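Local coordinates for spindle assembly abnormal protein 6 homolog (Drosophila melanogaster, PDB 5AL7) that forms the central scaffold of the centriole, assembling as homodimers into the ninefold-symmetric cartwheel needed for centrosome duplication, at residues 79-84 with 96-100; 87-93 with 152-156. The protein carries 1 engineered substitution. All coordinates share one frame; numbering follows the deposited sequence.

Contact 1 of 2, residues 79-84 with 96-100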
ATOM      1  N   VAL A  79      16.536  12.585 -15.451  1.00 34.34           N
ATOM      2  CA  VAL A  79      17.254  13.476 -16.355  1.00 45.71           C
ATOM      3  C   VAL A  79      16.573  14.847 -16.419  1.00 41.08           C
ATOM      4  O   VAL A  79      15.378  14.953 -16.697  1.00 37.07           O
ATOM      5  CB  VAL A  79      17.399  12.863 -17.790  1.00 47.12           C
ATOM      6  CG1 VAL A  79      16.132  12.147 -18.227  1.00 42.40           C
ATOM      7  CG2 VAL A  79      17.821  13.935 -18.799  1.00 31.03           C
ATOM      8  N   ASP A  80      17.343  15.890 -16.127  1.00 45.38           N
ATOM      9  CA  ASP A  80      16.863  17.263 -16.206  1.00 46.94           C
ATOM     10  C   ASP A  80      17.523  17.968 -17.393  1.00 63.14           C
ATOM     11  O   ASP A  80      18.063  17.308 -18.275  1.00 75.17           O
ATOM     12  CB  ASP A  80      17.149  18.014 -14.908  1.00 44.95           C
ATOM     13  CG  ASP A  80      18.613  17.971 -14.525  1.00 63.66           C
ATOM     14  OD1 ASP A  80      19.403  18.750 -15.097  1.00 76.75           O
ATOM     15  OD2 ASP A  80      18.976  17.177 -13.632  1.00 68.66           O
ATOM     16  N   SER A  81      17.476  19.299 -17.421  1.00 60.38           N
ATOM     17  CA  SER A  81      18.038  20.068 -18.537  1.00 53.76           C
ATOM     18  C   SER A  81      19.533  19.852 -18.728  1.00 60.26           C
ATOM     19  O   SER A  81      19.994  19.583 -19.846  1.00 74.65           O
ATOM     20  CB  SER A  81      17.763  21.561 -18.358  1.00 50.23           C
ATOM     21  OG  SER A  81      16.386  21.838 -18.529  1.00 48.83           O
ATOM     22  N   ALA A  82      20.289  19.994 -17.644  1.00 49.83           N
ATOM     23  CA  ALA A  82      21.734  19.848 -17.713  1.00 44.23           C
ATOM     24  C   ALA A  82      22.105  18.420 -18.132  1.00 59.56           C
ATOM     25  O   ALA A  82      22.880  18.209 -19.080  1.00 73.76           O
ATOM     26  CB  ALA A  82      22.359  20.202 -16.373  1.00 33.90           C
ATOM     27  N   SER A  83      21.503  17.446 -17.451  1.00 54.91           N
ATOM     28  CA  SER A  83      21.724  16.040 -17.752  1.00 56.23           C
ATOM     29  C   SER A  83      21.428  15.778 -19.205  1.00 54.80           C
ATOM     30  O   SER A  83      22.172  15.068 -19.885  1.00 65.13           O
ATOM     31  CB  SER A  83      20.831  15.136 -16.892  1.00 59.25           C
ATOM     32  OG  SER A  83      21.056  15.326 -15.510  1.00 71.27           O
ATOM     33  N   PHE A  84      20.341  16.372 -19.681  1.00 42.94           N
ATOM     34  CA  PHE A  84      19.940  16.177 -21.060  1.00 44.71           C
ATOM     35  C   PHE A  84      20.956  16.757 -22.018  1.00 43.51           C
ATOM     36  O   PHE A  84      21.169  16.221 -23.092  1.00 48.71           O
ATOM     37  CB  PHE A  84      18.580  16.787 -21.337  1.00 42.75           C
ATOM     38  CG  PHE A  84      18.193  16.721 -22.775  1.00 44.91           C
ATOM     39  CD1 PHE A  84      17.948  15.493 -23.374  1.00 49.58           C
ATOM     40  CD2 PHE A  84      18.091  17.875 -23.535  1.00 35.73           C
ATOM     41  CE1 PHE A  84      17.601  15.421 -24.717  1.00 54.62           C
ATOM     42  CE2 PHE A  84      17.739  17.812 -24.865  1.00 35.37           C
ATOM     43  CZ  PHE A  84      17.493  16.583 -25.461  1.00 53.21           C
ATOM     44  N   SER A  96      15.257  18.100 -29.191  1.00 54.38           N
ATOM     45  CA  SER A  96      15.021  18.930 -28.014  1.00 52.37           C
ATOM     46  C   SER A  96      14.537  18.068 -26.850  1.00 63.89           C
ATOM     47  O   SER A  96      14.298  16.864 -27.013  1.00 67.55           O
ATOM     48  CB  SER A  96      13.971  19.976 -28.317  1.00 64.62           C
ATOM     49  OG  SER A  96      12.772  19.328 -28.701  1.00 70.54           O
ATOM     50  N   PHE A  97      14.346  18.683 -25.687  1.00 70.71           N
ATOM     51  CA  PHE A  97      13.909  17.938 -24.507  1.00 59.16           C
ATOM     52  C   PHE A  97      12.542  17.297 -24.733  1.00 70.19           C
ATOM     53  O   PHE A  97      12.314  16.148 -24.344  1.00 85.12           O
ATOM     54  CB  PHE A  97      13.881  18.841 -23.277  1.00 38.77           C
ATOM     55  CG  PHE A  97      13.769  18.096 -21.989  1.00 36.72           C
ATOM     56  CD1 PHE A  97      14.905  17.620 -21.352  1.00 52.31           C
ATOM     57  CD2 PHE A  97      12.529  17.870 -21.403  1.00 38.25           C
ATOM     58  CE1 PHE A  97      14.808  16.912 -20.153  1.00 49.35           C
ATOM     59  CE2 PHE A  97      12.422  17.166 -20.205  1.00 42.66           C
ATOM     60  CZ  PHE A  97      13.563  16.687 -19.578  1.00 42.57           C
ATOM     61  N   SER A  98      11.642  18.029 -25.380  1.00 62.20           N
ATOM     62  CA  SER A  98      10.319  17.504 -25.686  1.00 61.85           C
ATOM     63  C   SER A  98      10.406  16.350 -26.677  1.00 55.35           C
ATOM     64  O   SER A  98       9.764  15.308 -26.494  1.00 50.22           O
ATOM     65  CB  SER A  98       9.429  18.603 -26.248  1.00 70.06           C
ATOM     66  OG  SER A  98       9.368  19.694 -25.347  1.00 85.09           O
ATOM     67  N   GLY A  99      11.220  16.527 -27.716  1.00 47.07           N
ATOM     68  CA  GLY A  99      11.397  15.484 -28.711  1.00 49.06           C
ATOM     69  C   GLY A  99      12.068  14.273 -28.099  1.00 45.75           C
ATOM     70  O   GLY A  99      11.792  13.130 -28.475  1.00 39.16           O
ATOM     71  N   PHE A 100      12.926  14.528 -27.116  1.00 48.45           N
ATOM     72  CA  PHE A 100      13.555  13.457 -26.348  1.00 41.90           C
ATOM     73  C   PHE A 100      12.500  12.660 -25.603  1.00 43.63           C
ATOM     74  O   PHE A 100      12.484  11.437 -25.693  1.00 50.15           O
ATOM     75  CB  PHE A 100      14.576  14.045 -25.374  1.00 35.29           C
ATOM     76  CG  PHE A 100      15.149  13.056 -24.393  1.00 37.47           C
ATOM     77  CD1 PHE A 100      15.964  12.019 -24.814  1.00 38.51           C
ATOM     78  CD2 PHE A 100      14.908  13.202 -23.028  1.00 41.37           C
ATOM     79  CE1 PHE A 100      16.508  11.125 -23.892  1.00 41.36           C
ATOM     80  CE2 PHE A 100      15.449  12.312 -22.107  1.00 33.86           C
ATOM     81  CZ  PHE A 100      16.251  11.273 -22.540  1.00 33.65           C
TER

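Contact 2 of 2, residues 87-93 with 152-156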
ATOM      1  N   LEU A  87      23.694  14.248 -22.219  1.00 50.36           N
ATOM      2  CA  LEU A  87      23.288  13.101 -23.019  1.00 57.07           C
ATOM      3  C   LEU A  87      23.303  13.427 -24.496  1.00 65.80           C
ATOM      4  O   LEU A  87      23.729  12.617 -25.329  1.00 61.57           O
ATOM      5  CB  LEU A  87      21.886  12.630 -22.633  1.00 48.82           C
ATOM      6  CG  LEU A  87      21.754  11.904 -21.305  1.00 43.47           C
ATOM      7  CD1 LEU A  87      20.340  12.041 -20.803  1.00 42.88           C
ATOM      8  CD2 LEU A  87      22.146  10.439 -21.460  1.00 40.10           C
ATOM      9  N   LYS A  88      22.849  14.636 -24.799  1.00 66.48           N
ATOM     10  CA  LYS A  88      22.750  15.119 -26.163  1.00 67.53           C
ATOM     11  C   LYS A  88      24.129  15.176 -26.805  1.00 62.27           C
ATOM     12  O   LYS A  88      24.310  14.717 -27.933  1.00 61.47           O
ATOM     13  CB  LYS A  88      22.067  16.491 -26.173  1.00 73.34           C
ATOM     14  CG  LYS A  88      21.681  17.004 -27.538  1.00 80.41           C
ATOM     15  CD  LYS A  88      20.702  18.158 -27.421  1.00 88.69           C
ATOM     16  CE  LYS A  88      20.527  18.851 -28.764  1.00104.82           C
ATOM     17  NZ  LYS A  88      19.895  17.955 -29.778  1.00107.40           N
ATOM     18  N   GLN A  89      25.110  15.667 -26.052  1.00 53.10           N
ATOM     19  CA  GLN A  89      26.478  15.728 -26.545  1.00 56.96           C
ATOM     20  C   GLN A  89      27.080  14.332 -26.705  1.00 72.80           C
ATOM     21  O   GLN A  89      27.525  13.951 -27.792  1.00 76.95           O
ATOM     22  CB  GLN A  89      27.351  16.545 -25.595  1.00 57.03           C
ATOM     23  CG  GLN A  89      28.823  16.536 -25.971  1.00 71.77           C
ATOM     24  CD  GLN A  89      29.290  17.863 -26.534  1.00 91.27           C
ATOM     25  OE1 GLN A  89      28.510  18.608 -27.131  1.00 93.03           O
ATOM     26  NE2 GLN A  89      30.578  18.157 -26.367  1.00 99.44           N
ATOM     27  N   ASP A  90      27.080  13.575 -25.613  1.00 66.40           N
ATOM     28  CA  ASP A  90      27.728  12.276 -25.568  1.00 63.31           C
ATOM     29  C   ASP A  90      27.169  11.281 -26.594  1.00 62.27           C
ATOM     30  O   ASP A  90      27.918  10.513 -27.194  1.00 59.45           O
ATOM     31  CB  ASP A  90      27.617  11.711 -24.150  1.00 84.43           C
ATOM     32  CG  ASP A  90      28.483  10.486 -23.939  1.00104.37           C
ATOM     33  OD1 ASP A  90      29.727  10.621 -24.005  1.00111.35           O
ATOM     34  OD2 ASP A  90      27.917   9.403 -23.667  1.00106.19           O
ATOM     35  N   GLN A  91      25.852  11.262 -26.768  1.00 62.91           N
ATOM     36  CA  GLN A  91      25.226  10.284 -27.657  1.00 50.01           C
ATOM     37  C   GLN A  91      24.765  10.855 -28.979  1.00 60.04           C
ATOM     38  O   GLN A  91      24.046  10.188 -29.727  1.00 56.70           O
ATOM     39  CB  GLN A  91      24.051   9.624 -26.960  1.00 43.00           C
ATOM     40  CG  GLN A  91      24.496   8.440 -26.167  1.00 31.07           C
ATOM     41  CD  GLN A  91      23.537   8.080 -25.094  1.00 35.35           C
ATOM     42  OE1 GLN A  91      22.489   7.494 -25.353  1.00 40.98           O
ATOM     43  NE2 GLN A  91      23.884   8.431 -23.864  1.00 30.05           N
ATOM     44  N   SER A  92      25.175  12.090 -29.248  1.00 66.35           N
ATOM     45  CA  SER A  92      24.887  12.743 -30.516  1.00 70.07           C
ATOM     46  C   SER A  92      23.391  12.745 -30.817  1.00 68.49           C
ATOM     47  O   SER A  92      22.976  12.395 -31.924  1.00 72.28           O
ATOM     48  CB  SER A  92      25.656  12.052 -31.646  1.00 74.61           C
ATOM     49  OG  SER A  92      27.041  11.987 -31.347  1.00 81.46           O
ATOM     50  N   LEU A  93      22.585  13.110 -29.822  1.00 64.80           N
ATOM     51  CA  LEU A  93      21.143  13.199 -30.009  1.00 59.50           C
ATOM     52  C   LEU A  93      20.802  14.462 -30.772  1.00 76.17           C
ATOM     53  O   LEU A  93      21.342  15.538 -30.487  1.00 77.11           O
ATOM     54  CB  LEU A  93      20.400  13.182 -28.675  1.00 35.68           C
ATOM     55  CG  LEU A  93      20.452  11.874 -27.883  1.00 61.93           C
ATOM     56  CD1 LEU A  93      20.198  12.122 -26.404  1.00 56.32           C
ATOM     57  CD2 LEU A  93      19.464  10.866 -28.439  1.00 60.24           C
ATOM     58  N   LEU A 152      19.495   4.191 -27.017  1.00 29.09           N
ATOM     59  CA  LEU A 152      19.630   5.167 -25.949  1.00 25.73           C
ATOM     60  C   LEU A 152      20.163   4.526 -24.677  1.00 30.29           C
ATOM     61  O   LEU A 152      19.726   3.451 -24.288  1.00 43.83           O
ATOM     62  CB  LEU A 152      18.287   5.850 -25.694  1.00 29.62           C
ATOM     63  CG  LEU A 152      18.254   6.974 -24.663  1.00 29.04           C
ATOM     64  CD1 LEU A 152      19.033   8.180 -25.166  1.00 28.85           C
ATOM     65  CD2 LEU A 152      16.802   7.336 -24.368  1.00 24.98           C
ATOM     66  N   SER A 153      21.125   5.186 -24.044  1.00 36.98           N
ATOM     67  CA  SER A 153      21.712   4.706 -22.800  1.00 35.15           C
ATOM     68  C   SER A 153      21.620   5.784 -21.675  1.00 40.11           C
ATOM     69  O   SER A 153      22.366   6.769 -21.681  1.00 34.59           O
ATOM     70  CB  SER A 153      23.156   4.285 -23.071  1.00 25.40           C
ATOM     71  OG  SER A 153      23.760   3.731 -21.926  1.00 60.29           O
ATOM     72  N   LEU A 154      20.714   5.594 -20.710  1.00 37.15           N
ATOM     73  CA  LEU A 154      20.491   6.579 -19.637  1.00 33.55           C
ATOM     74  C   LEU A 154      21.152   6.185 -18.310  1.00 39.59           C
ATOM     75  O   LEU A 154      21.021   5.048 -17.865  1.00 35.94           O
ATOM     76  CB  LEU A 154      18.990   6.772 -19.390  1.00 24.08           C
ATOM     77  CG  LEU A 154      18.120   7.359 -20.495  1.00 23.25           C
ATOM     78  CD1 LEU A 154      16.666   7.187 -20.141  1.00 22.54           C
ATOM     79  CD2 LEU A 154      18.463   8.799 -20.731  1.00 24.64           C
ATOM     80  N   PRO A 155      21.796   7.148 -17.631  1.00 31.87           N
ATOM     81  CA  PRO A 155      22.434   6.884 -16.335  1.00 27.99           C
ATOM     82  C   PRO A 155      21.397   6.556 -15.270  1.00 36.65           C
ATOM     83  O   PRO A 155      20.566   7.396 -14.925  1.00 59.41           O
ATOM     84  CB  PRO A 155      23.162   8.196 -16.016  1.00 26.69           C
ATOM     85  CG  PRO A 155      23.154   8.975 -17.268  1.00 27.34           C
ATOM     86  CD  PRO A 155      21.943   8.552 -18.030  1.00 34.03           C
ATOM     87  N   CYS A 156      21.413   5.308 -14.818  1.00 38.81           N
ATOM     88  CA  CYS A 156      20.452   4.794 -13.843  1.00 34.41           C
ATOM     89  C   CYS A 156      21.061   4.578 -12.462  1.00 31.69           C
ATOM     90  O   CYS A 156      22.234   4.263 -12.330  1.00 39.23           O
ATOM     91  CB  CYS A 156      19.855   3.490 -14.344  1.00 33.51           C
ATOM     92  SG  CYS A 156      18.259   3.185 -13.670  1.00 27.08           S
TER

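Contact 1 of 2, residues 79-84 with 96-100
Phe-84 meets Phe-97 and Phe-100 in an aromatic cluster where helix 81-90 lies against the start of helix 97-113, inside the PISA region of the SAS-6 head domain. Phe-97 turns its edge to a face of Phe-84 in a T-shaped pair, the ring planes at 84° and the centroids 5.4 Å apart. Phe-97 CA also sits over that ring, 4.2 Å from its centroid, a CH-pi contact. Phe-100 is inclined instead, its ring at 44° to that of Phe-84. With CG anti to the backbone N (chi1 174°), the Phe-84 ring extends from its helix to reach both partners. Flat, wide rings suit this seam, since a ring can offer a face to one neighbour and its rim to another, as Phe-100 does with Phe-84 and Val-79; an alanine at Phe-84 would probably open a gap there and leave the Phe-97 edge without the face it packs on. Farther out, Val-79 CG1 meets Phe-100 CE2, 3.9 Å away, and Leu-61 of the neighbouring strand backs both residues. Each helix starts at a cap: Ser-96 OG accepts from Gly-99 N, and Asp-80 OD1 from Ala-82 N and Ser-83 N, all weakly. Next to the Asp-80 cap, Val-79 O lies in the Phe-97 ring plane, 3.8 Å from Phe-97 CZ.

Contact 2 of 2, residues 87-93 with 152-156
Leu-87 and Leu-154 form the apolar centre, their side chains crossing at about a right angle with Leu-87 CD1 3.7 Å from Leu-154 CD2. The other branch, Leu-87 CD2, lies 3.9 Å from Pro-155 CD, so the forked leucine touches two successive residues of strand 149-158. Leu-93 adds a looser contact, its CD2 4.3 Å from Leu-152 CD1. Gln-91 brings a polar group to the strand. Its chain is extended beyond CG (chi2 158°), which carries the amide to Ser-153: OE1 accepts from Ser-153 N at 3.0 Å over a nearly straight bond (166° at the hydrogen), while NE2 donates to Ser-153 O at 3.1 Å. A carboxamide suits the place because it carries an acceptor and a donor side by side, and the two bonds together restrain its rotation. Leu-152 and Leu-154 bond through their backbones to Phe-140 and Leu-138, whereas the intervening Ser-153 has its backbone N and O gripped by Gln-91, much as a paired strand would. Ser-92, with positive phi, turns the chain just beyond the helix: Leu-93 N bonds to Lys-88 O and, weakly, Ser-92 N to Gln-89 O, the signature of a Schellman motif closing a helix packed on a beta-sheet.

How the contacts relate
The two contacts lie about 10 Å apart between centres, and their segments alternate along the chain: 79-84, 87-93, 96-100, then 152-156. Helix 81-90 serves both, its first turn in contact 1 and its last in contact 2. They also reach one sheet, through the neighbouring antiparallel strands 70-80 and 149-158. Side chains join them directly: Val-79 CG2 is 3.7 Å from Leu-87 CD1, and the Phe-100 ring packs on Leu-152 and Leu-154. One continuous apolar layer thus fastens both helices to the sheet of the globular N-terminal domain, the part of SAS-6 that links coiled-coil dimers into the inner ring of the cartwheel.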